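Amino acid ABC transporter, periplasmic amino acid-binding protein, putative (Streptococcus pneumoniae, PDB 4I62) binds L-arginine in the cleft between its two lobes and probably delivers it to a membrane ABC transporter for uptake. Local coordinates at residues A76-V81 and D243-K248; M88-V93 and S107-T112; A95-G100 and K117-S122; G204-E207 and A213-D216. All blocks are in the same frame, centred on the assembly; numbering follows the deposited sequence. Where two conformers were deposited one is given.

Contact 1: A76-V81 and D243-K248; sequences ATELGV and DKTIQK
Glu78, near the C-terminal end of helix 67-79, meets Lys244 and Thr245 of helix 236-251. The charged part is a salt bridge. Its hydrogen bond, from Lys244 NZ to Glu78 OE1 at 3.5 Å, is weak and long. Lys244 was modelled in two conformers, so this link is doubtful as a permanent one. In one of its two conformers, the Lys244 side chain crosses that of Glu78 at about a right angle. Lys244 CD then lies 3.5 Å from Glu78 OE2. A second positive charge is near: Lys248 NZ is 4.5 Å from Glu78 OE1, beyond salt-bridge range.

A water also joins the two sides. It donates to Glu78 OE1 at 2.8 Å and to Thr245 OG1 at 3.0 Å. Thr245 OG1 also bonds to Ala241 O, one turn back in its own helix, which holds the hydroxyl oriented.

The packing part is small. Glu78 CB lies 3.7 Å from Thr245 OG1. The Glu78 chain bends at chi2 (63°), which turns the carboxylate toward Lys244. Thr245 also packs on Ala74 and Ile75 of helix 67-79. This is helix-helix packing within a lobe of the type II periplasmic binding protein fold.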
# COMPACT_ATOMS: atom_id res chain seq x y z
N ALA A 76 1.61 18.80 -1.83
CA ALA A 76 2.49 19.67 -2.61
C ALA A 76 1.85 21.05 -2.77
O ALA A 76 2.53 22.05 -2.64
CB ALA A 76 2.79 19.04 -3.96
N THR A 77 0.54 21.10 -3.03
CA THR A 77 -0.19 22.38 -3.16
C THR A 77 -0.11 23.16 -1.84
O THR A 77 0.15 24.38 -1.84
CB THR A 77 -1.68 22.12 -3.51
OG1 THR A 77 -1.76 21.54 -4.82
CG2 THR A 77 -2.48 23.42 -3.48
N GLU A 78 -0.30 22.48 -0.71
CA GLU A 78 -0.19 23.10 0.62
C GLU A 78 1.19 23.73 0.84
O GLU A 78 1.28 24.83 1.39
CB GLU A 78 -0.49 22.08 1.73
CG GLU A 78 -0.26 22.59 3.16
CD GLU A 78 -1.17 23.75 3.51
OE1 GLU A 78 -2.33 23.77 3.02
OE2 GLU A 78 -0.73 24.64 4.27
N LEU A 79 2.24 23.06 0.37
CA LEU A 79 3.61 23.53 0.51
C LEU A 79 4.01 24.55 -0.56
O LEU A 79 5.07 25.15 -0.47
CB LEU A 79 4.55 22.34 0.43
CG LEU A 79 4.46 21.32 1.58
CD1 LEU A 79 5.27 20.06 1.28
CD2 LEU A 79 4.96 21.95 2.86
N GLY A 80 3.18 24.74 -1.58
CA GLY A 80 3.49 25.65 -2.68
C GLY A 80 4.60 25.17 -3.61
O GLY A 80 5.31 25.99 -4.20
N VAL A 81 4.73 23.86 -3.78
CA VAL A 81 5.81 23.26 -4.58
C VAL A 81 5.25 22.31 -5.60
O VAL A 81 4.10 21.87 -5.52
CB VAL A 81 6.88 22.55 -3.70
CG1 VAL A 81 7.51 23.51 -2.71
CG2 VAL A 81 6.27 21.32 -2.94
N ASP A 243 -0.08 16.74 8.08
CA ASP A 243 -1.24 16.50 8.96
C ASP A 243 -2.36 17.51 8.75
O ASP A 243 -3.52 17.14 8.85
CB ASP A 243 -0.78 16.45 10.42
CG ASP A 243 -0.10 15.13 10.76
OD1 ASP A 243 -0.04 14.23 9.88
OD2 ASP A 243 0.37 14.95 11.87
N LYS A 244 -2.02 18.78 8.47
CA LYS A 244 -3.04 19.76 8.12
C LYS A 244 -3.83 19.29 6.90
O LYS A 244 -5.04 19.43 6.83
CB LYS A 244 -2.38 21.11 7.84
CG LYS A 244 -3.33 22.18 7.33
CD LYS A 244 -2.55 23.44 6.96
CE LYS A 244 -3.47 24.61 6.67
NZ LYS A 244 -4.52 24.28 5.67
N THR A 245 -3.11 18.74 5.92
CA THR A 245 -3.73 18.27 4.69
C THR A 245 -4.62 17.05 4.92
O THR A 245 -5.76 17.01 4.44
CB THR A 245 -2.64 17.98 3.61
OG1 THR A 245 -1.83 19.12 3.42
CG2 THR A 245 -3.27 17.59 2.29
N ILE A 246 -4.10 16.07 5.67
CA ILE A 246 -4.90 14.91 6.00
C ILE A 246 -6.15 15.31 6.77
O ILE A 246 -7.25 14.85 6.47
CB ILE A 246 -4.08 13.85 6.76
CG1 ILE A 246 -3.01 13.25 5.82
CG2 ILE A 246 -4.98 12.75 7.29
CD1 ILE A 246 -1.93 12.45 6.57
N GLN A 247 -6.00 16.17 7.77
CA GLN A 247 -7.14 16.64 8.58
C GLN A 247 -8.24 17.26 7.69
O GLN A 247 -9.41 16.96 7.83
CB GLN A 247 -6.62 17.65 9.61
CG GLN A 247 -7.70 18.33 10.50
CD GLN A 247 -7.12 19.29 11.54
OE1 GLN A 247 -7.14 20.52 11.37
NE2 GLN A 247 -6.64 18.74 12.65
N LYS A 248 -7.82 18.10 6.76
CA LYS A 248 -8.77 18.75 5.87
C LYS A 248 -9.51 17.74 5.00
O LYS A 248 -10.73 17.81 4.84
CB LYS A 248 -7.99 19.75 5.00
CG LYS A 248 -8.84 20.48 3.98
CD LYS A 248 -7.99 21.36 3.06
CE LYS A 248 -7.25 22.43 3.84
NZ LYS A 248 -6.81 23.57 2.97
O HOH W 1 -3.77 21.36 3.09

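Contact 2: M88-V93 and S107-T112; sequences MSFDNV and SGVSKT. With ARG (arginine), chain B.
Ser107 O, with Phe90 CE1 3.7 Å away, is gripped by two N-H groups of the bound arginine. The ligand NE donates to Ser107 O at 2.9 Å, and the ligand NH1 at 3.2 Å. This is the ligand cleft of a type II periplasmic binding protein. Phe90 lies near the N-terminal end of helix 90-98, and residues 107-112 form a loop after strand 104-105.

The ligand NH1 also donates to Ser107 OG. That hydroxyl takes a further bond from the backbone N of Asn46. The guanidinium group is thus held by both the main chain and the side chain of one serine.

Phe90 lies against the ligand side chain. Its CG is anti to the backbone N (chi1 -177°), which carries the ring out from the helix to the ligand. The ligand CD lies 3.5 Å above the ring plane, over the ring centre. Val109 CG2 comes to the edge of the ring, 4.3 Å from Phe90 CE1. Val93 CG1 packs on Ser107 CB.

The amino-acid end of the ligand binds farther along the loop. Its N donates to Gly108 O at 2.8 Å and to Ser110 OG. Ser110 OG is also bonded to Asp225, which positions it. Arg115, Glu53, Gln156 and Glu198 are among the other residues that bond the ligand. The carboxylate is met by Ser110 N, which donates to the ligand O at 2.8 Å in a nearly straight bond of 173°.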
# COMPACT_ATOMS: atom_id res chain seq x y z
N MET A 88 9.26 3.05 -7.52
CA MET A 88 10.29 2.09 -7.23
C MET A 88 9.66 0.85 -6.62
O MET A 88 8.47 0.84 -6.34
CB MET A 88 11.33 2.71 -6.31
CG MET A 88 10.77 3.06 -4.94
SD MET A 88 11.94 3.97 -3.89
CE MET A 88 12.10 5.52 -4.73
N SER A 89 10.46 -0.17 -6.44
CA SER A 89 9.96 -1.35 -5.75
C SER A 89 9.59 -1.02 -4.32
O SER A 89 10.25 -0.18 -3.66
CB SER A 89 11.02 -2.44 -5.74
OG SER A 89 12.15 -2.03 -4.99
N PHE A 90 8.55 -1.68 -3.80
CA PHE A 90 8.11 -1.33 -2.46
C PHE A 90 9.21 -1.50 -1.42
O PHE A 90 9.36 -0.68 -0.50
CB PHE A 90 6.87 -2.08 -2.01
CG PHE A 90 6.40 -1.64 -0.65
CD1 PHE A 90 5.79 -0.39 -0.50
CD2 PHE A 90 6.63 -2.40 0.50
CE1 PHE A 90 5.39 0.05 0.73
CE2 PHE A 90 6.25 -1.93 1.73
CZ PHE A 90 5.60 -0.71 1.85
N ASP A 91 9.99 -2.56 -1.58
CA ASP A 91 11.12 -2.93 -0.71
C ASP A 91 12.11 -1.77 -0.54
O ASP A 91 12.90 -1.78 0.40
CB ASP A 91 11.83 -4.18 -1.29
CG ASP A 91 12.53 -5.00 -0.23
OD1 ASP A 91 12.09 -5.01 0.94
OD2 ASP A 91 13.54 -5.66 -0.57
N ASN A 92 12.14 -0.84 -1.51
CA ASN A 92 13.09 0.27 -1.48
C ASN A 92 12.49 1.62 -1.05
O ASN A 92 13.24 2.63 -0.88
CB ASN A 92 13.75 0.42 -2.86
CG ASN A 92 14.55 -0.81 -3.27
OD1 ASN A 92 14.63 -1.16 -4.46
ND2 ASN A 92 15.11 -1.47 -2.30
N VAL A 93 11.17 1.68 -0.88
CA VAL A 93 10.48 2.95 -0.61
C VAL A 93 10.93 3.61 0.70
O VAL A 93 11.36 4.79 0.71
CB VAL A 93 8.96 2.73 -0.64
CG1 VAL A 93 8.20 3.87 0.01
CG2 VAL A 93 8.50 2.55 -2.05
N SER A 107 2.54 5.53 0.08
CA SER A 107 2.58 4.30 -0.69
C SER A 107 1.83 3.19 0.05
O SER A 107 2.29 2.03 0.06
CB SER A 107 4.03 3.89 -0.97
OG SER A 107 4.15 2.89 -1.99
N GLY A 108 0.72 3.55 0.69
CA GLY A 108 -0.01 2.56 1.48
C GLY A 108 0.83 2.00 2.62
O GLY A 108 0.72 0.82 2.94
N VAL A 109 1.63 2.86 3.24
CA VAL A 109 2.59 2.43 4.26
C VAL A 109 1.95 2.27 5.64
O VAL A 109 1.41 3.27 6.19
CB VAL A 109 3.78 3.41 4.37
CG1 VAL A 109 4.76 2.97 5.43
CG2 VAL A 109 4.47 3.59 3.05
N SER A 110 1.98 1.07 6.20
CA SER A 110 1.49 0.84 7.53
C SER A 110 2.46 1.35 8.59
O SER A 110 3.68 1.13 8.53
CB SER A 110 1.36 -0.67 7.74
OG SER A 110 0.45 -1.26 6.81
N LYS A 111 1.91 1.96 9.65
CA LYS A 111 2.75 2.24 10.83
C LYS A 111 3.10 0.96 11.57
O LYS A 111 2.26 0.06 11.74
CB LYS A 111 2.03 3.09 11.85
CG LYS A 111 1.71 4.38 11.30
CD LYS A 111 1.03 5.28 12.33
CE LYS A 111 1.86 5.47 13.58
NZ LYS A 111 1.10 6.27 14.61
N THR A 112 4.34 0.87 12.00
CA THR A 112 4.71 -0.21 12.92
C THR A 112 5.66 0.36 13.95
O THR A 112 6.24 1.42 13.75
CB THR A 112 5.42 -1.36 12.21
OG1 THR A 112 6.71 -0.92 11.78
CG2 THR A 112 4.63 -1.91 11.03
N ARG B . 0.71 -1.76 4.06
CA ARG B . 1.84 -2.67 3.78
C ARG B . 3.14 -2.17 4.41
O ARG B . 3.23 -0.96 4.73
CB ARG B . 1.98 -2.94 2.29
CG ARG B . 2.12 -1.67 1.46
CD ARG B . 2.54 -1.97 0.03
NE ARG B . 2.37 -0.79 -0.79
CZ ARG B . 2.67 -0.70 -2.07
NH1 ARG B . 2.48 0.44 -2.72
NH2 ARG B . 3.18 -1.76 -2.71
OXT ARG B . 4.09 -3.00 4.52

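Contact 3: A95-G100 and K117-S122; sequences ASVQSG and KVFDFS
Phe119 of strand 119-121 sends its ring against Val97 and Gln98 of helix 90-98. Phe119 and Val97 are buried and make the tight part of the contact. Of Gln98, the backbone N and CB join this part. Phe119 CE1 lies 3.9 Å from Val97 CG1, which comes in obliquely. Gln98 N meets the ring at its edge and in its plane, 3.8 Å from Phe119 CE1. Gln98 CB adds a further touch near the same ring atoms. With Phe119 CG anti to the carbonyl carbon (chi1 -60°), the far end of the ring comes nearer to the helix. Within its own segment, Val118 CG1 covers one face of the ring, 3.8 Å above the plane and offset toward the rim.

The other side is loose and faces solvent. Gln98 and Val118 are both exposed. The Gln98 chain is extended, and its NE2 passes 3.4 Å from Val118 CG1. That touch pairs an amide with a methyl group. The strand also pairs antiparallel with strand 226-232, through Asp120 with Met231.

No hydrogen bond crosses between the two segments. Helix and strand are therefore joined here by van der Waals contact, mostly apolar, without a directional bond. Phe119 supplies most of the buried surface on the strand side.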
# COMPACT_ATOMS: atom_id res chain seq x y z
N ALA A 95 13.59 2.95 2.56
CA ALA A 95 15.03 3.22 2.53
C ALA A 95 15.33 4.53 1.80
O ALA A 95 16.25 5.26 2.19
CB ALA A 95 15.76 2.07 1.87
N SER A 96 14.57 4.83 0.77
CA SER A 96 14.80 6.05 -0.01
C SER A 96 14.48 7.29 0.80
O SER A 96 15.14 8.32 0.65
CB SER A 96 13.99 6.02 -1.29
OG SER A 96 14.42 4.93 -2.08
N VAL A 97 13.49 7.20 1.67
CA VAL A 97 13.22 8.33 2.56
C VAL A 97 14.33 8.46 3.60
O VAL A 97 14.82 9.57 3.88
CB VAL A 97 11.86 8.11 3.25
CG1 VAL A 97 11.65 9.18 4.36
CG2 VAL A 97 10.75 8.22 2.21
N GLN A 98 14.78 7.33 4.14
CA GLN A 98 15.77 7.35 5.20
C GLN A 98 17.07 7.99 4.73
O GLN A 98 17.75 8.71 5.49
CB GLN A 98 16.04 5.93 5.69
CG GLN A 98 17.00 5.86 6.86
CD GLN A 98 17.34 4.45 7.26
OE1 GLN A 98 17.39 3.54 6.41
NE2 GLN A 98 17.56 4.24 8.55
N SER A 99 17.46 7.71 3.48
CA SER A 99 18.71 8.23 2.95
C SER A 99 18.59 9.61 2.32
O SER A 99 19.59 10.19 1.90
CB SER A 99 19.27 7.26 1.92
OG SER A 99 18.42 7.19 0.81
N GLY A 100 17.37 10.14 2.26
CA GLY A 100 17.17 11.46 1.69
C GLY A 100 16.92 11.53 0.19
O GLY A 100 16.80 12.62 -0.38
N LYS A 117 10.48 3.92 14.98
CA LYS A 117 11.77 4.23 15.60
C LYS A 117 12.70 4.95 14.64
O LYS A 117 13.65 5.62 15.06
CB LYS A 117 12.45 2.94 16.06
CG LYS A 117 11.79 2.28 17.25
CD LYS A 117 12.16 2.97 18.54
CE LYS A 117 13.67 2.87 18.80
NZ LYS A 117 14.06 3.37 20.16
N VAL A 118 12.45 4.80 13.34
CA VAL A 118 13.36 5.29 12.32
C VAL A 118 12.74 6.44 11.54
O VAL A 118 13.46 7.32 11.06
CB VAL A 118 13.74 4.16 11.33
CG1 VAL A 118 14.54 4.68 10.14
CG2 VAL A 118 14.52 3.06 12.05
N PHE A 119 11.40 6.45 11.45
CA PHE A 119 10.65 7.46 10.71
C PHE A 119 9.69 8.27 11.57
O PHE A 119 9.16 7.76 12.57
CB PHE A 119 9.84 6.79 9.57
CG PHE A 119 10.70 6.05 8.58
CD1 PHE A 119 11.41 6.75 7.60
CD2 PHE A 119 10.85 4.68 8.66
CE1 PHE A 119 12.26 6.08 6.71
CE2 PHE A 119 11.69 4.01 7.78
CZ PHE A 119 12.40 4.70 6.80
N ASP A 120 9.47 9.52 11.19
CA ASP A 120 8.29 10.26 11.62
C ASP A 120 7.15 9.73 10.74
O ASP A 120 7.32 9.48 9.53
CB ASP A 120 8.44 11.78 11.36
CG ASP A 120 9.04 12.57 12.52
OD1 ASP A 120 9.60 11.96 13.47
OD2 ASP A 120 8.96 13.83 12.45
N PHE A 121 5.96 9.61 11.34
CA PHE A 121 4.77 9.32 10.58
C PHE A 121 3.76 10.42 10.75
O PHE A 121 3.59 10.98 11.84
CB PHE A 121 4.11 8.01 11.05
CG PHE A 121 4.75 6.76 10.50
CD1 PHE A 121 4.51 6.40 9.20
CD2 PHE A 121 5.55 5.95 11.28
CE1 PHE A 121 5.04 5.22 8.67
CE2 PHE A 121 6.11 4.77 10.75
CZ PHE A 121 5.85 4.42 9.45
N SER A 122 3.03 10.70 9.69
CA SER A 122 1.83 11.50 9.81
C SER A 122 0.81 10.84 10.70
O SER A 122 0.91 9.63 11.04
CB SER A 122 1.20 11.73 8.43
OG SER A 122 0.58 10.55 7.94

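Contact 4: G204-E207 and A213-D216; sequences GFVE and AIAD
Val206 on helix 199-208 packs against Ala213 and Ile214 of strand 212-214. The helix and the strand that follows it belong to an alpha/beta lobe of the type II periplasmic binding protein fold. Strand 212-214 runs antiparallel to strand 126-135, where Ala213 bonds to Val134 through the backbone.

Val206 can be followed outward. Its CB points toward the strand but stays 4.7 Å from Ala213 CA. The side chain then forks. CG1 is anti to the backbone N (chi1 171°) and passes Ala213 CA at 4.3 Å. CG2 makes the main contacts. It lies 3.8 Å from Ala213 CA and equally close to Ala213 C, so this methyl rests on the strand backbone. Ala213 CB points away from the helix, which lets the methyl approach the main chain. The Val206 side chain also touches Ile133 of strand 126-135.

Ile214 CB does not point at the helix, but the end of its chain comes nearer. Ile214 was modelled in two conformers, so its side-chain touch is less certain than the backbone one. In one of the two, Ile214 CD1 is 4.0 Å from Val206 CG2. The same methyl, Val206 CG2, lies 3.9 Å from Ile214 N.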
# COMPACT_ATOMS: atom_id res chain seq x y z
N GLY A 204 -9.49 -5.02 -5.10
CA GLY A 204 -9.15 -4.45 -6.39
C GLY A 204 -8.66 -5.52 -7.35
O GLY A 204 -9.03 -5.54 -8.53
N PHE A 205 -7.81 -6.42 -6.86
CA PHE A 205 -7.35 -7.50 -7.73
C PHE A 205 -8.49 -8.45 -8.13
O PHE A 205 -8.57 -8.89 -9.27
CB PHE A 205 -6.18 -8.28 -7.09
CG PHE A 205 -4.87 -7.55 -7.14
CD1 PHE A 205 -4.31 -7.21 -8.37
CD2 PHE A 205 -4.16 -7.25 -6.00
CE1 PHE A 205 -3.08 -6.54 -8.44
CE2 PHE A 205 -2.93 -6.58 -6.07
CZ PHE A 205 -2.40 -6.25 -7.30
N VAL A 206 -9.40 -8.78 -7.20
CA VAL A 206 -10.53 -9.62 -7.57
C VAL A 206 -11.38 -8.95 -8.67
O VAL A 206 -11.84 -9.65 -9.58
CB VAL A 206 -11.40 -9.97 -6.34
CG1 VAL A 206 -12.68 -10.66 -6.75
CG2 VAL A 206 -10.62 -10.86 -5.40
N GLU A 207 -11.57 -7.63 -8.60
CA GLU A 207 -12.37 -6.94 -9.62
C GLU A 207 -11.89 -7.21 -11.03
O GLU A 207 -12.69 -7.28 -11.99
CB GLU A 207 -12.37 -5.42 -9.43
CG GLU A 207 -13.09 -4.90 -8.19
CD GLU A 207 -14.59 -4.78 -8.39
OE1 GLU A 207 -15.07 -5.10 -9.50
OE2 GLU A 207 -15.27 -4.35 -7.44
N ALA A 213 -10.82 -14.84 -5.79
CA ALA A 213 -11.84 -14.42 -4.82
C ALA A 213 -11.16 -14.11 -3.50
O ALA A 213 -10.05 -14.59 -3.23
CB ALA A 213 -12.91 -15.46 -4.63
N ILE A 214 -11.84 -13.35 -2.65
CA ILE A 214 -11.48 -13.16 -1.26
C ILE A 214 -11.86 -14.41 -0.45
O ILE A 214 -13.01 -14.81 -0.50
CB ILE A 214 -12.26 -11.95 -0.67
CG1 ILE A 214 -11.98 -10.68 -1.48
CG2 ILE A 214 -11.93 -11.79 0.84
CD1 ILE A 214 -10.52 -10.29 -1.48
N ALA A 215 -10.91 -15.03 0.25
CA ALA A 215 -11.20 -16.19 1.06
C ALA A 215 -11.99 -15.83 2.30
O ALA A 215 -12.02 -14.68 2.77
CB ALA A 215 -9.90 -16.87 1.50
N ASP A 216 -12.63 -16.83 2.90
CA ASP A 216 -13.31 -16.66 4.17
C ASP A 216 -12.38 -16.27 5.33
O ASP A 216 -12.84 -15.72 6.33
CB ASP A 216 -14.03 -17.96 4.55
CG ASP A 216 -15.30 -18.22 3.76
OD1 ASP A 216 -15.75 -17.28 3.07
OD2 ASP A 216 -15.83 -19.37 3.79

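Overall arrangement
From the N terminus, helix 67-79 opens contact 1, which closes only at helix 236-251. Its long loop encloses the other three contacts. Contacts 2 and 3 start next, both on helix 90-98. Their segments alternate along the chain, so the two cross. Contact 2 ties the helix start to the ligand loop, and contact 3 ties its end to strand 119-121. They touch through Phe121 and Val109. Contact 3 also meets contact 1, where Ser122 packs on Asp243 and Ile246. Contact 4 follows in series, as a short closure in the other lobe. Its centre is about 33 Å from that of contact 1. Contacts 3 and 4 reach the same mixed sheet.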